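Local coordinates for 4,5-DOPA dioxygenase extradiol (Escherichia coli, PDB 2PW6), which opens the aromatic ring of L-DOPA between carbons 4 and 5 in vitro by metal-dependent extradiol cleavage, although its physiological substrate is unknown, at residues A[173-178]-A[228-234]; A[196-201]-A[216-222]; A[189-195]-A[258-262]; A[140-144]-A[236-240]. Residues are numbered along the deposited sequence.

Following the chain from the N terminus, the first segment in these contacts lies on strand 138-144, where interaction 4 (140-144 with 236-240) closes a long loop by bringing helix 236-243 onto the main sheet. Inside that loop, interaction 1 (173-178 with 228-234) joins the end of strand 167-173 to the segment bearing His234, closing the chain around two zinc-bound histidines. Innermost is interaction 2 (196-201 with 216-222), which folds the loop after helix 192-202 back onto that helix. Interaction 3 (189-195 with 258-262) also encloses interaction 2 but crosses interactions 1 and 4, tying the start of helix 192-202 to a late hairpin. Interactions 1 and 2 touch directly, as do 1 and 3, whereas interactions 3 and 4 remain apart.

Interaction 1: A[173-178]-A[228-234]; sequences GNVVHN and SNPTPEH. With ZN (zinc ion), chain D; ZN (zinc ion), chain B.
His234 and His177 make the heart of this metal-site contact, their imidazoles stacked face to face with centroids 3.6 Å apart and planes at 15°. His234 (chi1 m) binds zinc B through NE2 at 2.0 Å; His22, His57 and Asp86 of the second subunit complete that site. His234 ND1 donates to Glu233 OE2 (3.1 Å), a His-carboxylate pair. His177 (chi1 t) chelates zinc D through ND1 (2.0 Å) and its own carbonyl O (2.3 Å), while its NE2 hydrogen-bonds Asp86 of the second subunit. Apart from their first residues both segments are loop, joined by Asn174 N to His234 O (2.6 Å), Asn229 ND2 to Val175 O (2.9 Å) and His177 N to Ser228 O (2.7 Å). Gly173 CA lies 4.4 Å from His234 CA, and a beta carbon on Gly173 would collide with His234 O. Ser228, the third most covered residue, ends helix 225-228 and hydrogen-bonds Gly224 O through OG. The contact lies beyond strand 167-173, touching strand 263-264 and helix 192-202, with strand 50-60 beside His234.

Interaction 2: A[196-201]-A[216-222]; sequences SFNEYV and LVNYLDH
An aromatic cluster of Phe197, Tyr200 and His222 holds the returning loop 216-222 against helix 192-202. Residues 196-201 are helical, with Tyr200 N hydrogen-bonded to Ser196 O (3.2 Å) and Val201 N to Phe197 O (3.0 Å), so Phe197 and Tyr200, three residues apart, present their rings along one side. Opposing them is a short 3-10 turn at 219-221, in which His222 N hydrogen-bonds Tyr219 O at 3.1 Å. The register sets Phe197 CA 7.2 Å from His222 CA and Val201 CA 6.5 Å from Leu216 CA. His222 (chi1 t) is the most covered residue: its CD2 lies over a face of the Tyr200 ring, 3.4 Å from Tyr200 CG, with the planes at 31°. This helix-to-loop packing also has an offset edge-to-face pair, in which Phe197 (chi1 t) turns its edge to the His222 face with planes at 79° and CD1 3.6 Å from His222 ND1. A flat imidazole suits the place because it can lie against Tyr200 while offering a face to the edge of Phe197. Phe197 CZ further meets Tyr219 CD1 at 3.7 Å, and the Tyr219 ring stacks on Tyr235. At the other end the branched Leu216 fits beside the helix, its CD2 4.2 Å from Val201 CG2 and its CD1 3.6 Å from Val201 O.

Interaction 3: A[189-195]-A[258-262]; sequences SPYPWAT and IEMGS
Tyr191 lays a face of its ring over Gly261, whose CA stands 4.0 Å from the ring centroid and 14° off the normal, a CH-pi contact. It joins the N-terminal end of helix 192-202 to the turn of a beta hairpin made by strands 258-259 and 263-264. Tyr191 (phi/psi -48/140, chi1 m) holds the N-cap position, its O accepting Thr195 N at 3.1 Å; Pro192, which has no amide hydrogen to offer, suits the first helical turn. The nearest CA atoms are those of Pro190 and Gly261, 4.1 Å apart, with Ala194 CA 5.5 Å from Ser262 CA. At Gly261 (phi/psi 82/-42) glycine suits the positive phi, and space demands it as well, since a beta carbon would strike Tyr191 CE2. Farther along the segment, Ile258 (chi1 m) packs its branched chain against Pro190 and Ala194: its CB is 4.1 Å from Pro190 CB, and its CD1 is 4.3 Å from Ala194 CB. The small Ala194 lets Gly261 O come within 3.4 Å of its CB. Ser262, hydrogen-bonded through OG to Thr181, fits its CB 3.7 Å from Trp193 CH2. A single hydrogen bond joins the segments, from Tyr191 N to Gly261 O at 3.1 Å.

Interaction 4: A[140-144]-A[236-240]; sequences QLSID and LPLLY
Ile143, the most covered residue, is the bump that fills a hollow on helix 236-243 lined by Leu236, Pro237 and Tyr240. Its CG2 meets Leu236 CD1 at 3.8 Å, its CD1 meets Pro237 CG at 3.8 Å, and its CG1 lies 3.9 Å from Tyr240 CE1. Ile143 takes the m, t rotamer, and a beta-branched residue suits both the extended strand and a pocket needing hydrocarbon in several directions. Tyr240 (chi1 m) reaches back from the next helical turn and lies alongside Ile143, and Leu141 (t, p) presses its CD2 against Tyr240 CE2 at 4.3 Å. This is the helix-on-sheet packing of an alpha/beta fold: strand 138-144 runs between strands 50-60 and 63-66, and its alternation points Leu141 and Ile143 toward the helix while Ser142 turns away. The short axes cross at 119° with a closest approach of 10.2 Å, and the nearest CA atoms are those of Ile143 and Pro237, 7.9 Å apart. At the polar rim of the ring, a water donates to Ser142 O (2.7 Å), accepts from Asp144 N (3.0 Å) and hydrogen-bonds Tyr240 OH (3.1 Å), while that hydroxyl also hydrogen-bonds His152 of helix 149-159.

Interaction 1: A[173-178]-A[228-234]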
# COMPACT_ATOMS: atom_id res chain seq x y z
N GLY A 173 10.52 6.91 -6.00
CA GLY A 173 10.24 5.65 -6.70
C GLY A 173 11.47 4.78 -6.62
O GLY A 173 12.04 4.65 -5.54
N ASN A 174 11.90 4.21 -7.76
CA ASN A 174 12.98 3.17 -7.81
C ASN A 174 13.33 2.94 -9.26
O ASN A 174 12.47 2.48 -10.05
CB ASN A 174 12.56 1.80 -7.20
CG ASN A 174 12.35 1.82 -5.67
OD1 ASN A 174 11.22 1.57 -5.18
ND2 ASN A 174 13.43 2.02 -4.90
N VAL A 175 14.56 3.28 -9.64
CA VAL A 175 15.01 3.11 -11.02
C VAL A 175 15.16 1.62 -11.46
O VAL A 175 15.14 1.32 -12.69
CB VAL A 175 16.30 3.91 -11.29
CG1 VAL A 175 16.13 5.36 -10.84
CG2 VAL A 175 17.53 3.25 -10.60
N VAL A 176 15.23 0.71 -10.49
CA VAL A 176 15.06 -0.74 -10.75
C VAL A 176 13.98 -1.31 -9.86
O VAL A 176 14.05 -1.21 -8.62
CB VAL A 176 16.38 -1.63 -10.52
CG1 VAL A 176 16.11 -3.09 -10.91
CG2 VAL A 176 17.58 -1.08 -11.28
N HIS A 177 12.98 -1.93 -10.49
CA HIS A 177 11.81 -2.28 -9.73
C HIS A 177 11.01 -3.39 -10.35
O HIS A 177 10.01 -3.15 -11.04
CB HIS A 177 10.92 -1.02 -9.48
CG HIS A 177 9.76 -1.28 -8.58
ND1 HIS A 177 8.63 -1.99 -8.99
CD2 HIS A 177 9.57 -0.99 -7.26
CE1 HIS A 177 7.78 -2.04 -7.98
NE2 HIS A 177 8.33 -1.47 -6.92
N ASN A 178 11.43 -4.61 -10.06
CA ASN A 178 10.76 -5.80 -10.56
C ASN A 178 10.59 -6.67 -9.35
O ASN A 178 11.58 -7.20 -8.84
CB ASN A 178 11.58 -6.49 -11.66
CG ASN A 178 10.79 -7.59 -12.39
OD1 ASN A 178 9.98 -8.26 -11.79
ND2 ASN A 178 11.00 -7.72 -13.71
N SER A 228 14.06 -4.33 -15.80
CA SER A 228 14.27 -3.45 -14.65
C SER A 228 13.01 -2.65 -14.27
O SER A 228 12.84 -2.26 -13.12
CB SER A 228 15.38 -2.47 -14.98
OG SER A 228 16.66 -3.08 -14.85
N ASN A 229 12.14 -2.45 -15.26
CA ASN A 229 10.97 -1.59 -15.18
C ASN A 229 9.90 -2.13 -16.12
O ASN A 229 9.71 -1.59 -17.20
CB ASN A 229 11.33 -0.13 -15.58
CG ASN A 229 12.28 0.55 -14.58
OD1 ASN A 229 11.94 0.76 -13.43
ND2 ASN A 229 13.46 0.94 -15.05
N PRO A 230 9.21 -3.22 -15.72
CA PRO A 230 8.14 -3.80 -16.57
C PRO A 230 6.93 -2.88 -16.78
O PRO A 230 6.13 -3.11 -17.70
CB PRO A 230 7.69 -5.06 -15.80
CG PRO A 230 8.72 -5.29 -14.72
CD PRO A 230 9.42 -3.98 -14.47
N THR A 231 6.78 -1.88 -15.89
CA THR A 231 5.82 -0.78 -16.08
C THR A 231 6.61 0.45 -15.73
O THR A 231 7.60 0.33 -15.02
CB THR A 231 4.64 -0.88 -15.15
OG1 THR A 231 5.09 -1.18 -13.81
CG2 THR A 231 3.68 -1.94 -15.64
N PRO A 232 6.23 1.62 -16.28
CA PRO A 232 7.12 2.74 -16.05
C PRO A 232 7.08 3.47 -14.69
O PRO A 232 8.00 4.22 -14.45
CB PRO A 232 6.74 3.71 -17.19
CG PRO A 232 5.78 2.98 -18.06
CD PRO A 232 5.12 2.00 -17.17
N GLU A 233 6.10 3.23 -13.82
CA GLU A 233 5.74 4.20 -12.73
C GLU A 233 6.84 4.48 -11.70
O GLU A 233 7.00 5.62 -11.28
CB GLU A 233 4.42 3.81 -12.02
CG GLU A 233 4.54 2.67 -11.00
CD GLU A 233 4.83 1.30 -11.63
OE1 GLU A 233 4.28 1.06 -12.73
OE2 GLU A 233 5.57 0.48 -11.04
N HIS A 234 7.61 3.46 -11.32
CA HIS A 234 8.68 3.66 -10.32
C HIS A 234 9.93 4.32 -10.83
O HIS A 234 10.75 4.84 -10.04
CB HIS A 234 9.01 2.39 -9.57
CG HIS A 234 8.14 2.13 -8.38
ND1 HIS A 234 6.92 1.52 -8.49
CD2 HIS A 234 8.39 2.23 -7.06
CE1 HIS A 234 6.41 1.31 -7.28
NE2 HIS A 234 7.29 1.74 -6.39
ZN ZN D . 7.79 -2.69 -10.72
ZN ZN B . 7.11 1.66 -4.42

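Interaction 2: A[196-201]-A[216-222]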
# COMPACT_ATOMS: atom_id res chain seq x y z
N SER A 196 23.90 -3.59 -13.96
CA SER A 196 23.99 -3.09 -15.34
C SER A 196 23.03 -1.89 -15.60
O SER A 196 23.49 -0.79 -15.93
CB SER A 196 23.73 -4.22 -16.35
OG SER A 196 24.07 -3.81 -17.66
N PHE A 197 21.71 -2.08 -15.44
CA PHE A 197 20.76 -0.99 -15.75
C PHE A 197 20.99 0.22 -14.87
O PHE A 197 20.99 1.35 -15.35
CB PHE A 197 19.30 -1.42 -15.71
CG PHE A 197 18.33 -0.32 -16.12
CD1 PHE A 197 18.06 -0.07 -17.47
CD2 PHE A 197 17.68 0.48 -15.15
CE1 PHE A 197 17.16 0.96 -17.85
CE2 PHE A 197 16.79 1.49 -15.51
CZ PHE A 197 16.53 1.74 -16.87
N ASN A 198 21.22 -0.02 -13.59
CA ASN A 198 21.49 1.04 -12.62
C ASN A 198 22.66 1.93 -13.00
O ASN A 198 22.58 3.17 -12.89
CB ASN A 198 21.71 0.43 -11.25
CG ASN A 198 21.43 1.40 -10.12
OD1 ASN A 198 20.26 1.76 -9.86
ND2 ASN A 198 22.48 1.82 -9.43
N GLU A 199 23.75 1.31 -13.48
CA GLU A 199 24.95 2.04 -13.87
C GLU A 199 24.74 2.89 -15.12
O GLU A 199 25.29 3.96 -15.24
CB GLU A 199 26.15 1.07 -14.04
CG GLU A 199 26.59 0.40 -12.70
CD GLU A 199 27.06 1.40 -11.66
OE1 GLU A 199 27.68 2.42 -12.01
OE2 GLU A 199 26.80 1.18 -10.46
N TYR A 200 23.95 2.38 -16.06
CA TYR A 200 23.46 3.14 -17.21
C TYR A 200 22.62 4.36 -16.79
O TYR A 200 22.63 5.39 -17.48
CB TYR A 200 22.63 2.22 -18.10
CG TYR A 200 21.89 2.88 -19.24
CD1 TYR A 200 22.57 3.37 -20.37
CD2 TYR A 200 20.49 2.98 -19.23
CE1 TYR A 200 21.89 3.95 -21.44
CE2 TYR A 200 19.79 3.56 -20.31
CZ TYR A 200 20.50 4.04 -21.40
OH TYR A 200 19.82 4.61 -22.48
N VAL A 201 21.89 4.22 -15.68
CA VAL A 201 21.18 5.36 -15.08
C VAL A 201 22.18 6.42 -14.58
O VAL A 201 22.23 7.53 -15.11
CB VAL A 201 20.11 4.94 -13.99
CG1 VAL A 201 19.66 6.14 -13.15
CG2 VAL A 201 18.90 4.32 -14.65
N LEU A 216 18.26 8.46 -20.62
CA LEU A 216 17.37 8.19 -19.50
C LEU A 216 15.90 8.38 -19.87
O LEU A 216 15.01 7.87 -19.20
CB LEU A 216 17.76 9.02 -18.29
CG LEU A 216 19.16 8.71 -17.75
CD1 LEU A 216 19.32 9.29 -16.35
CD2 LEU A 216 19.44 7.21 -17.71
N VAL A 217 15.66 9.09 -20.96
CA VAL A 217 14.32 9.21 -21.51
C VAL A 217 14.02 7.98 -22.35
O VAL A 217 12.91 7.46 -22.32
CB VAL A 217 14.15 10.52 -22.35
CG1 VAL A 217 12.95 10.44 -23.29
CG2 VAL A 217 14.06 11.71 -21.41
N ASN A 218 15.02 7.54 -23.12
CA ASN A 218 14.93 6.33 -23.95
C ASN A 218 15.42 5.10 -23.17
O ASN A 218 16.10 4.24 -23.74
CB ASN A 218 15.78 6.49 -25.23
CG ASN A 218 15.28 7.59 -26.15
OD1 ASN A 218 14.15 7.54 -26.65
ND2 ASN A 218 16.12 8.57 -26.39
N TYR A 219 15.06 5.01 -21.89
CA TYR A 219 15.63 4.01 -20.99
C TYR A 219 15.32 2.56 -21.43
O TYR A 219 16.11 1.67 -21.21
CB TYR A 219 15.22 4.26 -19.52
CG TYR A 219 13.78 3.94 -19.25
CD1 TYR A 219 13.41 2.76 -18.58
CD2 TYR A 219 12.77 4.79 -19.67
CE1 TYR A 219 12.05 2.46 -18.34
CE2 TYR A 219 11.43 4.50 -19.44
CZ TYR A 219 11.07 3.35 -18.77
OH TYR A 219 9.71 3.08 -18.56
N LEU A 220 14.19 2.36 -22.09
CA LEU A 220 13.82 1.03 -22.58
C LEU A 220 14.73 0.52 -23.72
O LEU A 220 14.65 -0.66 -24.08
CB LEU A 220 12.34 0.98 -22.97
CG LEU A 220 11.36 1.05 -21.79
CD1 LEU A 220 9.92 1.17 -22.28
CD2 LEU A 220 11.53 -0.16 -20.88
N ASP A 221 15.56 1.40 -24.28
CA ASP A 221 16.63 1.05 -25.24
C ASP A 221 17.75 0.19 -24.64
O ASP A 221 18.55 -0.37 -25.38
CB ASP A 221 17.27 2.31 -25.84
CG ASP A 221 16.38 2.98 -26.86
OD1 ASP A 221 15.27 2.46 -27.11
OD2 ASP A 221 16.78 4.05 -27.39
N HIS A 222 17.81 0.10 -23.31
CA HIS A 222 18.80 -0.74 -22.64
C HIS A 222 18.29 -2.19 -22.58
O HIS A 222 17.06 -2.42 -22.61
CB HIS A 222 19.04 -0.17 -21.24
CG HIS A 222 20.26 -0.71 -20.54
ND1 HIS A 222 20.22 -1.81 -19.71
CD2 HIS A 222 21.53 -0.26 -20.51
CE1 HIS A 222 21.41 -2.01 -19.19
NE2 HIS A 222 22.23 -1.09 -19.67

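Interaction 3: A[189-195]-A[258-262]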
# COMPACT_ATOMS: atom_id res chain seq x y z
N SER A 189 23.04 -10.41 -2.79
CA SER A 189 23.88 -9.79 -3.81
C SER A 189 23.03 -9.16 -4.89
O SER A 189 21.96 -9.68 -5.18
CB SER A 189 24.85 -10.80 -4.42
OG SER A 189 26.09 -10.79 -3.73
N PRO A 190 23.47 -8.02 -5.46
CA PRO A 190 22.76 -7.44 -6.61
C PRO A 190 22.89 -8.28 -7.89
O PRO A 190 24.00 -8.56 -8.34
CB PRO A 190 23.43 -6.07 -6.81
CG PRO A 190 24.30 -5.86 -5.62
CD PRO A 190 24.61 -7.18 -5.05
N TYR A 191 21.76 -8.66 -8.45
CA TYR A 191 21.71 -9.25 -9.77
C TYR A 191 22.52 -8.44 -10.73
O TYR A 191 22.49 -7.21 -10.66
CB TYR A 191 20.29 -9.27 -10.28
CG TYR A 191 19.38 -10.09 -9.44
CD1 TYR A 191 19.83 -11.29 -8.86
CD2 TYR A 191 18.06 -9.72 -9.24
CE1 TYR A 191 18.96 -12.07 -8.08
CE2 TYR A 191 17.21 -10.49 -8.49
CZ TYR A 191 17.66 -11.67 -7.93
OH TYR A 191 16.79 -12.43 -7.19
N PRO A 192 23.26 -9.10 -11.65
CA PRO A 192 24.14 -8.36 -12.54
C PRO A 192 23.36 -7.46 -13.51
O PRO A 192 23.85 -6.39 -13.86
CB PRO A 192 24.90 -9.46 -13.29
CG PRO A 192 24.77 -10.68 -12.41
CD PRO A 192 23.37 -10.55 -11.88
N TRP A 193 22.18 -7.90 -13.95
CA TRP A 193 21.36 -7.09 -14.83
C TRP A 193 20.85 -5.83 -14.08
O TRP A 193 20.81 -4.74 -14.64
CB TRP A 193 20.23 -7.93 -15.45
CG TRP A 193 19.29 -8.51 -14.44
CD1 TRP A 193 19.37 -9.73 -13.87
CD2 TRP A 193 18.13 -7.88 -13.88
NE1 TRP A 193 18.34 -9.91 -12.97
CE2 TRP A 193 17.56 -8.79 -12.96
CE3 TRP A 193 17.51 -6.62 -14.05
CZ2 TRP A 193 16.41 -8.49 -12.23
CZ3 TRP A 193 16.38 -6.33 -13.31
CH2 TRP A 193 15.83 -7.26 -12.42
N ALA A 194 20.51 -5.99 -12.80
CA ALA A 194 20.16 -4.85 -11.95
C ALA A 194 21.28 -3.81 -11.89
O ALA A 194 21.00 -2.61 -12.08
CB ALA A 194 19.73 -5.31 -10.54
N THR A 195 22.52 -4.25 -11.63
CA THR A 195 23.70 -3.35 -11.56
C THR A 195 23.97 -2.75 -12.92
O THR A 195 24.24 -1.54 -13.05
CB THR A 195 24.97 -4.10 -11.05
OG1 THR A 195 24.81 -4.43 -9.66
CG2 THR A 195 26.20 -3.24 -11.19
N ILE A 258 21.51 -1.30 -3.96
CA ILE A 258 20.58 -2.19 -4.54
C ILE A 258 20.30 -3.23 -3.53
O ILE A 258 21.16 -3.98 -3.17
CB ILE A 258 21.12 -2.88 -5.75
CG1 ILE A 258 21.56 -1.86 -6.77
CG2 ILE A 258 20.07 -3.74 -6.35
CD1 ILE A 258 21.82 -2.42 -8.07
N GLU A 259 19.08 -3.24 -3.05
CA GLU A 259 18.64 -4.20 -2.04
C GLU A 259 17.85 -5.37 -2.63
O GLU A 259 17.21 -5.24 -3.67
CB GLU A 259 17.78 -3.51 -0.97
CG GLU A 259 18.49 -2.43 -0.22
CD GLU A 259 19.58 -2.98 0.67
OE1 GLU A 259 19.40 -4.06 1.27
OE2 GLU A 259 20.62 -2.31 0.77
N MSE A 260 17.90 -6.50 -1.94
CA MSE A 260 17.18 -7.72 -2.33
C MSE A 260 17.35 -8.12 -3.79
O MSE A 260 16.41 -8.60 -4.41
CB MSE A 260 15.71 -7.60 -1.95
CG MSE A 260 15.51 -7.39 -0.45
SE MSE A 260 13.66 -7.01 0.03
CE MSE A 260 13.57 -5.17 -0.58
N GLY A 261 18.55 -7.89 -4.33
CA GLY A 261 18.90 -8.25 -5.68
C GLY A 261 18.46 -7.29 -6.77
O GLY A 261 19.21 -7.03 -7.71
N SER A 262 17.24 -6.76 -6.68
CA SER A 262 16.81 -5.83 -7.74
C SER A 262 16.10 -4.53 -7.31
O SER A 262 15.78 -3.73 -8.16
CB SER A 262 15.99 -6.55 -8.82
OG SER A 262 14.94 -7.23 -8.20

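Interaction 4: A[140-144]-A[236-240]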
# COMPACT_ATOMS: atom_id res chain seq x y z
N GLN A 140 0.30 17.12 -3.45
CA GLN A 140 0.60 15.89 -4.23
C GLN A 140 0.30 16.07 -5.74
O GLN A 140 -0.73 16.62 -6.12
CB GLN A 140 -0.19 14.72 -3.68
CG GLN A 140 0.07 14.46 -2.19
CD GLN A 140 -1.03 13.69 -1.57
OE1 GLN A 140 -2.20 14.11 -1.61
NE2 GLN A 140 -0.72 12.53 -1.00
N LEU A 141 1.26 15.65 -6.56
CA LEU A 141 1.13 15.65 -8.01
C LEU A 141 1.20 14.19 -8.54
O LEU A 141 2.04 13.41 -8.09
CB LEU A 141 2.27 16.47 -8.64
CG LEU A 141 2.30 16.52 -10.18
CD1 LEU A 141 1.07 17.30 -10.76
CD2 LEU A 141 3.60 17.13 -10.62
N SER A 142 0.31 13.84 -9.47
CA SER A 142 0.23 12.48 -9.97
C SER A 142 0.92 12.38 -11.33
O SER A 142 1.20 13.41 -12.00
CB SER A 142 -1.22 12.00 -10.04
OG SER A 142 -1.87 12.52 -11.18
N ILE A 143 1.23 11.15 -11.74
CA ILE A 143 2.01 10.92 -12.97
C ILE A 143 1.01 10.46 -14.03
O ILE A 143 0.30 9.52 -13.82
CB ILE A 143 3.14 9.83 -12.72
CG1 ILE A 143 4.24 10.39 -11.80
CG2 ILE A 143 3.77 9.33 -14.04
CD1 ILE A 143 4.92 9.32 -10.94
N ASP A 144 0.97 11.13 -15.16
CA ASP A 144 0.05 10.73 -16.24
C ASP A 144 0.53 9.43 -16.96
O ASP A 144 1.48 9.48 -17.75
CB ASP A 144 -0.06 11.86 -17.28
CG ASP A 144 -1.21 11.65 -18.29
OD1 ASP A 144 -1.80 10.56 -18.41
OD2 ASP A 144 -1.55 12.65 -18.98
N LEU A 236 9.69 6.75 -13.73
CA LEU A 236 9.27 8.07 -14.26
C LEU A 236 9.52 9.28 -13.33
O LEU A 236 9.84 10.35 -13.83
CB LEU A 236 7.79 8.05 -14.71
CG LEU A 236 7.47 7.29 -16.02
CD1 LEU A 236 5.93 7.22 -16.34
CD2 LEU A 236 8.26 7.87 -17.23
N PRO A 237 9.39 9.09 -11.99
CA PRO A 237 9.60 10.17 -11.06
C PRO A 237 10.95 10.83 -11.13
O PRO A 237 11.06 12.03 -10.86
CB PRO A 237 9.37 9.51 -9.69
CG PRO A 237 8.47 8.42 -9.96
CD PRO A 237 8.95 7.88 -11.27
N LEU A 238 11.99 10.07 -11.48
CA LEU A 238 13.31 10.61 -11.68
C LEU A 238 13.35 11.65 -12.80
O LEU A 238 14.11 12.59 -12.74
CB LEU A 238 14.32 9.47 -11.99
CG LEU A 238 15.75 9.89 -12.40
CD1 LEU A 238 16.39 10.71 -11.33
CD2 LEU A 238 16.64 8.69 -12.75
N LEU A 239 12.57 11.43 -13.84
CA LEU A 239 12.53 12.32 -14.97
C LEU A 239 11.95 13.68 -14.57
O LEU A 239 12.37 14.69 -15.10
CB LEU A 239 11.73 11.68 -16.11
CG LEU A 239 12.39 10.38 -16.63
CD1 LEU A 239 11.70 9.91 -17.91
CD2 LEU A 239 13.94 10.52 -16.87
N TYR A 240 10.99 13.69 -13.63
CA TYR A 240 10.46 14.93 -13.06
C TYR A 240 11.60 15.73 -12.45
O TYR A 240 11.71 16.94 -12.68
CB TYR A 240 9.34 14.64 -12.05
CG TYR A 240 8.05 14.24 -12.72
CD1 TYR A 240 7.89 12.97 -13.29
CD2 TYR A 240 6.97 15.15 -12.81
CE1 TYR A 240 6.68 12.60 -13.93
CE2 TYR A 240 5.76 14.79 -13.44
CZ TYR A 240 5.63 13.52 -14.00
OH TYR A 240 4.44 13.20 -14.63
O HOH W 1 1.45 14.01 -14.67